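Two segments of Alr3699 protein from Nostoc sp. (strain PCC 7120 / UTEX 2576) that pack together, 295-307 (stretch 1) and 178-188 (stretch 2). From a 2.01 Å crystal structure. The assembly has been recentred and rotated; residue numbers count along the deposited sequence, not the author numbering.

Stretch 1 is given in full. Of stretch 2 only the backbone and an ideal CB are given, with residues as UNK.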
# COMPACT_ATOMS: atom_id res chain seq x y z
N PRO A 295 26.31 11.50 -3.33
CA PRO A 295 25.36 12.31 -4.10
C PRO A 295 25.59 13.83 -4.02
O PRO A 295 25.38 14.50 -5.00
CB PRO A 295 24.00 11.93 -3.52
CG PRO A 295 24.27 11.28 -2.23
CD PRO A 295 25.64 10.69 -2.31
N PHE A 296 26.08 14.31 -2.89
CA PHE A 296 26.37 15.70 -2.62
C PHE A 296 27.30 15.78 -1.38
O PHE A 296 26.89 15.46 -0.25
CB PHE A 296 25.08 16.40 -2.17
CG PHE A 296 25.23 17.89 -1.97
CD1 PHE A 296 25.69 18.42 -0.77
CD2 PHE A 296 24.90 18.79 -3.01
CE1 PHE A 296 25.80 19.81 -0.61
CE2 PHE A 296 25.01 20.17 -2.84
CZ PHE A 296 25.46 20.66 -1.65
N GLY A 297 28.51 16.21 -1.49
CA GLY A 297 29.31 16.22 -0.24
C GLY A 297 29.07 17.46 0.61
O GLY A 297 29.63 18.52 0.28
N ARG A 298 28.26 17.36 1.68
CA ARG A 298 27.99 18.56 2.51
C ARG A 298 29.33 19.16 2.99
O ARG A 298 29.59 20.36 2.95
CB ARG A 298 27.05 18.25 3.71
CG ARG A 298 25.62 17.91 3.27
CD ARG A 298 24.69 17.50 4.42
NE ARG A 298 24.51 18.55 5.42
CZ ARG A 298 23.73 19.63 5.29
NH1 ARG A 298 22.94 19.79 4.23
NH2 ARG A 298 23.70 20.55 6.24
N VAL A 299 30.26 18.29 3.36
CA VAL A 299 31.55 18.73 3.90
C VAL A 299 32.38 19.56 2.93
O VAL A 299 33.13 20.47 3.33
CB VAL A 299 32.39 17.50 4.35
CG1 VAL A 299 33.83 17.86 4.59
CG2 VAL A 299 31.77 16.93 5.63
N ILE A 300 32.26 19.24 1.67
CA ILE A 300 32.98 19.92 0.63
C ILE A 300 32.39 21.35 0.60
O ILE A 300 33.09 22.30 0.68
CB ILE A 300 32.79 19.23 -0.71
CG1 ILE A 300 33.40 17.82 -0.68
CG2 ILE A 300 33.39 20.07 -1.83
CD1 ILE A 300 33.06 17.00 -1.95
N VAL A 301 31.10 21.48 0.46
CA VAL A 301 30.48 22.84 0.54
C VAL A 301 30.78 23.58 1.82
O VAL A 301 31.05 24.77 1.80
CB VAL A 301 28.96 22.78 0.31
CG1 VAL A 301 28.34 24.20 0.42
CG2 VAL A 301 28.69 22.21 -1.05
N GLU A 302 30.81 22.90 2.95
CA GLU A 302 31.09 23.56 4.22
C GLU A 302 32.48 24.13 4.25
O GLU A 302 32.68 25.25 4.66
CB GLU A 302 30.82 22.63 5.40
CG GLU A 302 29.32 22.47 5.52
CD GLU A 302 28.89 21.54 6.63
OE1 GLU A 302 29.42 20.41 6.67
OE2 GLU A 302 27.98 21.95 7.38
N ALA A 303 33.41 23.36 3.72
CA ALA A 303 34.81 23.77 3.68
C ALA A 303 34.99 25.03 2.81
O ALA A 303 35.71 25.96 3.17
CB ALA A 303 35.63 22.61 3.15
N MET A 304 34.26 25.04 1.70
CA MET A 304 34.30 26.14 0.74
C MET A 304 33.72 27.40 1.42
O MET A 304 34.30 28.48 1.35
CB MET A 304 33.50 25.76 -0.52
CG MET A 304 34.12 24.63 -1.36
SD MET A 304 33.12 24.12 -2.81
CE MET A 304 34.03 25.10 -3.88
N LEU A 305 32.60 27.26 2.08
CA LEU A 305 31.98 28.41 2.77
C LEU A 305 32.87 28.88 3.87
O LEU A 305 32.76 30.06 4.28
CB LEU A 305 30.62 27.98 3.34
CG LEU A 305 29.52 27.80 2.33
CD1 LEU A 305 28.35 27.08 2.97
CD2 LEU A 305 29.10 29.12 1.78
N CYS A 306 33.73 28.00 4.41
CA CYS A 306 34.65 28.46 5.44
C CYS A 306 35.82 29.15 4.78
O CYS A 306 36.77 29.55 5.44
CB CYS A 306 35.20 27.34 6.33
SG CYS A 306 34.04 26.50 7.37
N GLY A 307 35.81 29.26 3.47
CA GLY A 307 36.94 29.88 2.85
C GLY A 307 38.20 29.04 2.91
O GLY A 307 39.24 29.60 3.00
N UNK A 178 18.00 20.56 -7.14
CA UNK A 178 18.06 21.67 -6.15
C UNK A 178 19.07 21.20 -5.13
O UNK A 178 18.91 20.16 -4.51
CB UNK A 178 16.71 21.99 -5.51
N UNK A 179 20.14 21.98 -4.96
CA UNK A 179 21.28 21.60 -4.12
C UNK A 179 20.85 21.83 -2.65
O UNK A 179 19.90 22.52 -2.40
CB UNK A 179 22.53 22.40 -4.48
N UNK A 180 21.57 21.23 -1.70
CA UNK A 180 21.47 21.50 -0.27
C UNK A 180 21.83 22.98 -0.00
O UNK A 180 22.67 23.62 -0.68
CB UNK A 180 22.39 20.56 0.52
N UNK A 181 21.15 23.57 0.96
CA UNK A 181 21.42 24.99 1.31
C UNK A 181 22.08 25.04 2.68
O UNK A 181 21.90 24.14 3.46
CB UNK A 181 20.14 25.82 1.31
N UNK A 182 22.79 26.13 2.94
CA UNK A 182 23.55 26.38 4.16
C UNK A 182 23.42 27.84 4.60
O UNK A 182 23.44 28.73 3.78
CB UNK A 182 25.02 26.02 3.95
N UNK A 183 23.38 28.09 5.91
CA UNK A 183 23.44 29.46 6.41
C UNK A 183 24.86 29.91 6.31
O UNK A 183 25.69 29.44 7.08
CB UNK A 183 22.92 29.58 7.85
N UNK A 184 25.16 30.81 5.40
CA UNK A 184 26.58 31.01 5.01
C UNK A 184 27.42 31.67 6.09
O UNK A 184 28.59 31.37 6.21
CB UNK A 184 26.66 31.86 3.74
N UNK A 185 26.78 32.48 6.91
CA UNK A 185 27.42 33.19 8.02
C UNK A 185 27.80 32.31 9.19
O UNK A 185 28.78 32.60 9.88
CB UNK A 185 26.49 34.30 8.52
N UNK A 186 27.18 31.13 9.30
CA UNK A 186 27.68 30.15 10.23
C UNK A 186 29.07 29.65 9.91
O UNK A 186 29.67 28.98 10.73
CB UNK A 186 26.72 28.96 10.29
N UNK A 187 29.64 29.99 8.78
CA UNK A 187 30.88 29.37 8.37
C UNK A 187 32.03 30.38 8.44
O UNK A 187 33.13 30.13 7.97
CB UNK A 187 30.75 28.80 6.96
N UNK A 188 31.75 31.52 9.06
CA UNK A 188 32.76 32.56 9.23
C UNK A 188 33.34 32.44 10.66
O UNK A 188 32.59 32.35 11.64
CB UNK A 188 32.16 33.95 8.98

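Position 178 has nothing of stretch 1 within reach of its CB, so the contact sets no preference there; it is Ile178.

At 179 the CB points sideways but lies 3.7 Å from Phe296 CE2, and a ring or a broad aliphatic group could lie along that phenyl edge. The residue is Tyr179, whose CD1 comes 3.7 Å from Phe296 CE2.

Position 180 points toward stretch 1, its CB 3.7 Å from Phe296 CE1 and 3.8 Å from Arg298 NH1. A short polar side chain suits both neighbours: a methylene for the ring, an acceptor for the guanidinium. Asp, Asn or Ser would be plausible. Asn180 is found, its CB over the Phe296 face in a CH-pi contact, 3.9 Å from the ring centroid, and its amide group beside the edge of the guanidinium.

At 181 a CB would point away, so stretch 1 asks for no side chain. Gly181 contributes its carbonyl: a water donates to Gly181 O (2.7 Å) and accepts from Arg298 NH1 (3.0 Å).

Position 182 points toward the helix, with CB 3.6 Å from Leu305 CD1 and a hollow ahead framed by Phe296, Val301 and the flanks of Arg298 and Glu302. A large apolar group is called for, Leu, Met or a flat ring. Phe182 receives Val301 CG1 over one face, 4.0 Å from the ring centroid, and Phe296 CE1 at its edge, 3.9 Å from Phe182 CZ. Its CE2 also lies over a face of the guanidinium, 3.6 Å from Arg298 NH2.

Position 183 points away into space free of stretch 1, where a polar residue is acceptable; Asp183 accepts a weak bond from the backbone of 185.

At 184 the CB is sideways, 4.2 Å from Leu305 CD2, favouring an aliphatic branch. Ile184 places CG2 3.7 Å from Leu305 CD2.

Positions 185 and 186 make no contact with stretch 1, so stretch 1 sets no preference there; they are Asn185 and Leu186.

Position 187 points toward the helix end, its CB 3.6 Å from Leu305 O, with Leu305 and Cys306 alongside and the Glu302 carboxylate farther off. A long side chain with an apolar body and a terminal donor fits; Lys might also reach. Tyr187 OH donates to Glu302 OE2 (2.6 Å), while Leu305 CD1 lies over its ring face and Cys306 SG at its edge.

Position 188 points away, suiting a polar chain; Lys188 NZ weakly donates to a water that itself donates to Leu305 O (2.7 Å).

Stretch 2 (178-188) IYNGFDINLYK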
# COMPACT_ATOMS: atom_id res chain seq x y z
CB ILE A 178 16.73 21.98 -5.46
CG1 ILE A 178 15.68 22.40 -6.46
CG2 ILE A 178 16.90 23.11 -4.43
CD1 ILE A 178 14.36 22.70 -5.80
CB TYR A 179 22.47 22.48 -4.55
CG TYR A 179 23.06 22.15 -5.92
CD1 TYR A 179 23.51 20.85 -6.18
CD2 TYR A 179 23.30 23.12 -6.90
CE1 TYR A 179 24.09 20.49 -7.41
CE2 TYR A 179 23.91 22.75 -8.16
CZ TYR A 179 24.31 21.44 -8.39
OH TYR A 179 24.93 20.96 -9.62
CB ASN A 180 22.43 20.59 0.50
CG ASN A 180 22.01 19.13 0.58
OD1 ASN A 180 21.25 18.59 -0.25
ND2 ASN A 180 22.58 18.44 1.52
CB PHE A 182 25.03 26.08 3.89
CG PHE A 182 25.27 24.67 3.46
CD1 PHE A 182 25.09 24.31 2.14
CD2 PHE A 182 25.65 23.69 4.40
CE1 PHE A 182 25.21 22.97 1.73
CE2 PHE A 182 25.85 22.40 3.98
CZ PHE A 182 25.64 22.05 2.63
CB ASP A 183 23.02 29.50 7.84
CG ASP A 183 23.00 30.93 8.39
OD1 ASP A 183 23.58 31.89 7.84
OD2 ASP A 183 22.30 31.09 9.36
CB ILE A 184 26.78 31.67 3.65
CG1 ILE A 184 26.45 33.17 3.69
CG2 ILE A 184 25.98 30.94 2.58
CD1 ILE A 184 26.49 33.85 2.33
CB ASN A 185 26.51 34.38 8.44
CG ASN A 185 26.40 35.42 7.36
OD1 ASN A 185 27.28 35.58 6.51
ND2 ASN A 185 25.32 36.11 7.36
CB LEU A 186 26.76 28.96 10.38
CG LEU A 186 25.30 29.22 10.74
CD1 LEU A 186 24.65 27.85 10.94
CD2 LEU A 186 25.12 30.16 11.93
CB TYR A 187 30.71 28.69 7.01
CG TYR A 187 29.75 27.54 7.11
CD1 TYR A 187 30.17 26.28 7.50
CD2 TYR A 187 28.36 27.73 6.87
CE1 TYR A 187 29.27 25.22 7.65
CE2 TYR A 187 27.46 26.67 7.00
CZ TYR A 187 27.92 25.41 7.38
OH TYR A 187 27.01 24.37 7.55
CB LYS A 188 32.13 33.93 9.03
CG LYS A 188 31.61 34.10 7.62
CD LYS A 188 30.76 35.33 7.47
CE LYS A 188 30.98 35.95 6.09
NZ LYS A 188 30.71 34.98 5.04
O HOH W 1 20.69 21.70 3.84
O HOH W 2 30.71 31.80 4.46
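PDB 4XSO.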